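Local coordinates for uncharacterized protein (Legionella longbeachae NSW150, PDB 4JZA), which probably hydrolyses the 3-phosphate of phosphatidylinositol 3-phosphate, acting as a phosphoinositide phosphatase in the lipid metabolism of pathogen-host interaction, at residues G290-K293 and W294-W297; D483-S486 and L487-T490; Q507-S510 and V511-A515. All blocks are in the same frame, centred on the assembly; numbering follows the deposited sequence.

Interaction 1. Residues G290-K293 and W294-W297; sequences GDIK and WEIW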
# COMPACT_ATOMS: atom_id res chain seq x y z
N GLY A 290 9.06 -1.41 -37.89
CA GLY A 290 9.36 -2.80 -37.59
C GLY A 290 8.11 -3.58 -37.24
O GLY A 290 7.01 -3.20 -37.58
N ASP A 291 8.30 -4.68 -36.52
CA ASP A 291 7.21 -5.65 -36.27
C ASP A 291 6.12 -5.13 -35.33
O ASP A 291 4.99 -5.58 -35.35
CB ASP A 291 7.79 -6.97 -35.73
CG ASP A 291 8.56 -7.78 -36.82
OD1 ASP A 291 8.07 -7.84 -37.99
OD2 ASP A 291 9.64 -8.34 -36.51
N ILE A 292 6.45 -4.11 -34.55
CA ILE A 292 5.49 -3.53 -33.63
C ILE A 292 4.25 -3.01 -34.36
O ILE A 292 3.17 -2.91 -33.78
CB ILE A 292 6.18 -2.43 -32.79
CG1 ILE A 292 5.48 -2.28 -31.44
CG2 ILE A 292 6.33 -1.13 -33.56
CD1 ILE A 292 5.93 -3.33 -30.43
N LYS A 293 4.43 -2.67 -35.63
CA LYS A 293 3.43 -1.90 -36.38
C LYS A 293 2.13 -2.63 -36.51
O LYS A 293 1.10 -2.03 -36.55
CB LYS A 293 3.97 -1.51 -37.76
CG LYS A 293 4.11 -2.66 -38.73
CD LYS A 293 5.13 -2.37 -39.82
CE LYS A 293 5.52 -3.63 -40.58
NZ LYS A 293 6.46 -3.32 -41.69
N TRP A 294 2.21 -3.95 -36.58
CA TRP A 294 1.03 -4.80 -36.66
C TRP A 294 0.14 -4.56 -35.48
O TRP A 294 -1.06 -4.68 -35.56
CB TRP A 294 1.45 -6.27 -36.68
CG TRP A 294 1.97 -6.65 -38.00
CD1 TRP A 294 3.27 -6.70 -38.40
CD2 TRP A 294 1.18 -6.96 -39.16
NE1 TRP A 294 3.34 -7.04 -39.71
CE2 TRP A 294 2.08 -7.21 -40.21
CE3 TRP A 294 -0.20 -7.06 -39.40
CZ2 TRP A 294 1.66 -7.59 -41.48
CZ3 TRP A 294 -0.63 -7.43 -40.66
CH2 TRP A 294 0.31 -7.68 -41.71
N GLU A 295 0.78 -4.22 -34.36
CA GLU A 295 0.11 -4.21 -33.08
C GLU A 295 -0.30 -2.78 -32.66
O GLU A 295 -1.39 -2.60 -32.11
CB GLU A 295 0.96 -5.02 -32.06
CG GLU A 295 1.32 -4.37 -30.74
CD GLU A 295 2.04 -5.33 -29.77
OE1 GLU A 295 3.00 -6.06 -30.16
OE2 GLU A 295 1.64 -5.33 -28.59
N ILE A 296 0.50 -1.77 -33.02
CA ILE A 296 0.22 -0.43 -32.56
C ILE A 296 -0.43 0.54 -33.50
O ILE A 296 -0.72 1.65 -33.10
CB ILE A 296 1.48 0.22 -31.99
CG1 ILE A 296 2.49 0.66 -33.04
CG2 ILE A 296 2.13 -0.77 -31.07
CD1 ILE A 296 3.60 1.50 -32.43
N TRP A 297 -0.66 0.17 -34.75
CA TRP A 297 -1.10 1.17 -35.73
C TRP A 297 -2.48 1.77 -35.44
O TRP A 297 -2.80 2.84 -35.93
CB TRP A 297 -1.14 0.56 -37.13
CG TRP A 297 -2.17 -0.43 -37.27
CD1 TRP A 297 -2.02 -1.76 -37.12
CD2 TRP A 297 -3.52 -0.21 -37.59
NE1 TRP A 297 -3.20 -2.41 -37.37
CE2 TRP A 297 -4.15 -1.47 -37.63
CE3 TRP A 297 -4.27 0.93 -37.88
CZ2 TRP A 297 -5.49 -1.62 -37.95
CZ3 TRP A 297 -5.61 0.78 -38.19
CH2 TRP A 297 -6.21 -0.49 -38.22
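Ile292 and Ile296 meet one helical turn apart, with their side chains crossing at a slant. The contact runs from Ile292 CG1 to Ile296 CG2 at 3.7 Å, and the second pair of branches, Ile292 CG2 and Ile296 CD1, follows at 4.0 Å. Different first torsions bring this about: CG1 of Ile292 stands anti to its own N (chi1 -153°), whereas CG1 of Ile296 falls between N and the carbonyl carbon (chi1 75°), which leaves CG2 anti to the carbonyl carbon and beside the backbone N, where it meets Ile292 CG1. Glu295 takes a flanking place, its extended chain carrying OE1 beside Ile292 CD1.

Lys293 and Trp294 are arranged differently, lying alongside each other and pointing the same way. The indole passes the lysine methylenes obliquely, with CE of Lys293 4.1 Å from NE1 of Trp294, and the ammonium group runs on to the backbone oxygen of Thr289. Both indoles also present an edge to a carbonyl: Asp291 O lies in the Trp294 ring plane, 3.7 Å from CD1, and Lys293 O lies in that of Trp297.

The backbone bonds form the frame from which these side chains project. Glu295 N donates to Ile292 O at 2.8 Å from above the carbonyl plane. Ile296 N reaches Ile292 O at 3.0 Å within that plane; the bonds from Trp294 N to Asp291 O and from Trp297 N to Lys293 O are weak. Trp192 and Tyr214, of helices 191-194 and 214-234, back the isoleucines and Lys293. A type I beta turn from Gly290 to Lys293 runs straight into the short helix 293-296, where Ile292 O is a bifurcated acceptor, mixing 3-10 and alpha-type bonding as is common near helix ends.

Interaction 2. Residues D483-S486 and L487-T490; sequences DSQS and LLVT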
# COMPACT_ATOMS: atom_id res chain seq x y z
N ASP A 483 21.02 24.46 6.11
CA ASP A 483 19.63 24.85 6.14
C ASP A 483 19.19 25.41 7.46
O ASP A 483 18.22 26.18 7.52
CB ASP A 483 18.73 23.69 5.80
CG ASP A 483 18.90 23.24 4.37
OD1 ASP A 483 18.63 24.02 3.42
OD2 ASP A 483 19.28 22.07 4.22
N SER A 484 19.87 25.00 8.52
CA SER A 484 19.71 25.63 9.83
C SER A 484 20.22 27.09 9.82
O SER A 484 19.53 28.00 10.29
CB SER A 484 20.42 24.81 10.89
OG SER A 484 19.78 23.57 11.03
N GLN A 485 21.40 27.31 9.24
CA GLN A 485 21.87 28.68 9.07
C GLN A 485 20.87 29.53 8.30
O GLN A 485 20.56 30.62 8.76
CB GLN A 485 23.26 28.77 8.42
CG GLN A 485 24.38 27.93 9.06
CD GLN A 485 24.44 28.02 10.58
OE1 GLN A 485 24.08 29.04 11.17
NE2 GLN A 485 24.92 26.96 11.22
N SER A 486 20.35 29.06 7.16
CA SER A 486 19.44 29.93 6.41
C SER A 486 18.24 30.19 7.27
O SER A 486 17.70 31.31 7.21
CB SER A 486 18.91 29.38 5.08
OG SER A 486 19.68 28.33 4.57
N LEU A 487 17.81 29.19 8.04
CA LEU A 487 16.65 29.41 8.88
C LEU A 487 16.96 30.47 9.96
O LEU A 487 16.18 31.42 10.11
CB LEU A 487 16.11 28.13 9.48
CG LEU A 487 14.62 28.17 9.87
CD1 LEU A 487 14.18 26.91 10.56
CD2 LEU A 487 14.29 29.28 10.83
N LEU A 488 18.07 30.34 10.68
CA LEU A 488 18.48 31.40 11.64
C LEU A 488 18.63 32.79 10.99
O LEU A 488 18.14 33.80 11.50
CB LEU A 488 19.81 31.05 12.31
CG LEU A 488 19.62 30.25 13.58
CD1 LEU A 488 20.93 29.62 14.01
CD2 LEU A 488 19.04 31.11 14.68
N VAL A 489 19.32 32.84 9.87
CA VAL A 489 19.48 34.09 9.20
C VAL A 489 18.12 34.68 8.83
O VAL A 489 17.84 35.82 9.18
CB VAL A 489 20.43 33.94 8.00
CG1 VAL A 489 20.33 35.16 7.07
CG2 VAL A 489 21.84 33.71 8.52
N THR A 490 17.28 33.90 8.16
CA THR A 490 15.94 34.38 7.75
C THR A 490 15.08 34.79 8.94
O THR A 490 14.33 35.79 8.89
CB THR A 490 15.17 33.32 6.96
OG1 THR A 490 15.99 32.77 5.92
CG2 THR A 490 13.95 33.90 6.32
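Thr490 turns its hydroxyl back onto the carbonyl of Ser486, four residues earlier, and this is the side chain-to-backbone bond of the contact. OG1 of Thr490 donates to Ser486 O at 2.6 Å; with OG1 anti to its own carbonyl carbon (chi1 -49°), the hydroxyl sits beside the backbone N. Thr490 N reaches the same oxygen, Ser486 O, at 2.8 Å from the other face of the carbonyl plane, so two donors grip it. Ser486 OG is likewise bonded locally, to Lys482 O.

Backbone bonds of the i to i+4 kind make up the rest of the hydrogen bonding. Leu488 N to Ser484 O and Val489 N to Gln485 O are both 2.8 Å and almost straight, while Leu487 N to Asp483 O, at 147°, is more bent.

Several side chains make their contacts with neighbouring elements. Leu487 packs on Ile538 of helix 524-542, Leu488 on helix 501-513. Asp483 OD2 forms a salt bridge with Arg449, and Ser484 OG a hydrogen bond with Tyr508 OH.

The chemistry thus divides in two: the carbonyls of 483-486 are each met by an N-H four residues on, the threonine reinforcing one of them, while Asp483 and Ser484 are the polar links to other elements.

Interaction 3. Residues Q507-S510 and V511-A515; sequences QYQS and VLESA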
# COMPACT_ATOMS: atom_id res chain seq x y z
N GLN A 507 17.47 29.48 21.89
CA GLN A 507 17.34 28.05 22.14
C GLN A 507 17.73 27.19 20.94
O GLN A 507 18.48 26.25 21.08
CB GLN A 507 15.90 27.73 22.57
CG GLN A 507 15.72 27.83 24.05
CD GLN A 507 16.83 27.04 24.78
OE1 GLN A 507 17.41 27.54 25.73
NE2 GLN A 507 17.12 25.82 24.32
N TYR A 508 17.24 27.53 19.75
CA TYR A 508 17.55 26.76 18.55
C TYR A 508 19.04 26.79 18.24
O TYR A 508 19.60 25.77 17.85
CB TYR A 508 16.77 27.33 17.36
CG TYR A 508 16.94 26.58 16.03
CD1 TYR A 508 16.40 25.33 15.85
CD2 TYR A 508 17.61 27.16 14.97
CE1 TYR A 508 16.54 24.66 14.66
CE2 TYR A 508 17.74 26.50 13.77
CZ TYR A 508 17.20 25.24 13.61
OH TYR A 508 17.31 24.57 12.41
N GLN A 509 19.68 27.95 18.38
CA GLN A 509 21.12 28.07 18.21
C GLN A 509 21.81 27.13 19.19
O GLN A 509 22.75 26.41 18.83
CB GLN A 509 21.53 29.49 18.51
CG GLN A 509 23.01 29.78 18.38
CD GLN A 509 23.31 30.44 17.05
OE1 GLN A 509 22.91 31.60 16.82
NE2 GLN A 509 23.99 29.70 16.16
N SER A 510 21.35 27.15 20.43
CA SER A 510 21.98 26.37 21.51
C SER A 510 21.89 24.85 21.33
O SER A 510 22.83 24.11 21.52
CB SER A 510 21.32 26.75 22.84
OG SER A 510 21.84 25.97 23.89
N VAL A 511 20.71 24.38 20.99
CA VAL A 511 20.50 22.98 20.73
C VAL A 511 21.32 22.53 19.50
O VAL A 511 22.01 21.53 19.54
CB VAL A 511 19.00 22.71 20.57
CG1 VAL A 511 18.77 21.28 20.17
CG2 VAL A 511 18.28 23.00 21.88
N LEU A 512 21.28 23.29 18.43
CA LEU A 512 22.12 23.02 17.27
C LEU A 512 23.59 22.84 17.66
O LEU A 512 24.23 21.89 17.21
CB LEU A 512 22.04 24.18 16.30
CG LEU A 512 21.96 23.84 14.84
CD1 LEU A 512 20.57 24.21 14.37
CD2 LEU A 512 22.97 24.65 14.06
N GLU A 513 24.12 23.74 18.50
CA GLU A 513 25.55 23.73 18.88
C GLU A 513 25.92 22.63 19.90
O GLU A 513 27.08 22.19 19.95
CB GLU A 513 26.00 25.10 19.40
CG GLU A 513 26.29 26.12 18.30
CD GLU A 513 26.73 27.48 18.85
OE1 GLU A 513 27.26 27.53 19.98
OE2 GLU A 513 26.52 28.51 18.16
N SER A 514 24.93 22.18 20.66
CA SER A 514 25.10 21.20 21.72
C SER A 514 25.79 19.92 21.27
O SER A 514 26.31 19.19 22.10
CB SER A 514 23.77 20.83 22.32
OG SER A 514 23.10 19.98 21.42
N ALA A 515 25.77 19.64 19.97
CA ALA A 515 26.46 18.48 19.40
C ALA A 515 28.01 18.57 19.41
O ALA A 515 28.68 17.54 19.43
CB ALA A 515 25.98 18.22 17.97
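Leu512 lays a methyl group over the ring of Tyr508, one helical turn back, and can be followed outward from the backbone. Its CB starts among carbonyl oxygens, 3.3 Å from Tyr508 O and 3.4 Å from Gln509 O. CG then forks, and the branch ending in CD1 crosses the tyrosine at a slant. CD1 arrives 3.5 Å above the ring plane, 3.9 Å from the centroid and 25° off the ring normal, a CH-pi contact displaced toward the rim on the hydroxyl side: CZ of Tyr508 is its closest atom, at 3.6 Å. The ring is brought to that place by a tyrosine CG anti to the backbone N (chi1 -177°), and its hydroxyl is held by Glu535 OE2 of helix 524-542. The same CD1 faces helix 482-492.

Flanking pairs repeat the i to i+4 spacing. Val511 CG2 approaches the amide nitrogen NE2 of Gln507. Gln509, bent at its second torsion, crosses Glu513 with the amide and carboxylate planes 55° apart. Val511 N donates to Gln507 O at 2.9 Å, and Leu512 N, Glu513 N and Ser514 N donate likewise to the carbonyls of Tyr508, Gln509 and Ser510. Further along the chain, Ser514 OG donates at 2.7 Å to Val511 O, in the carbonyl plane and on a lone pair.

The chemistry differs between the Tyr508-Leu512 side and the later carbonyls. The former relies on dispersion between methyl and ring, with the phenol anchored through its hydroxyl, whereas Val511 O takes the Ser514 hydroxyl and Arg527 NE, and Leu512 O takes Arg527 NH2, an arginine whose charge would probably also offset the negative end of the helix dipole.

In the fold
Interactions 2 and 3 belong to one pair of packed helices, while interaction 1 touches neither, and its centre lies about 57 and 64 Å from theirs. Helices 482-492 and 501-513 follow each other in the chain and share a partly buried interface: besides the serine-tyrosine hydroxyl bond at Ser484, Leu488 CG packs 3.9 Å from Tyr508 CD2. Both helices also lean on helix 524-542, which meets Leu487 and Tyr508 through Glu535. Interaction 1 is a surface contact by comparison, most of its touching residues being exposed. Its chemistry follows its place: tryptophans and a lysine beside an irregular turn, against regular i to i+4 bonding and buried hydroxyls in the other two.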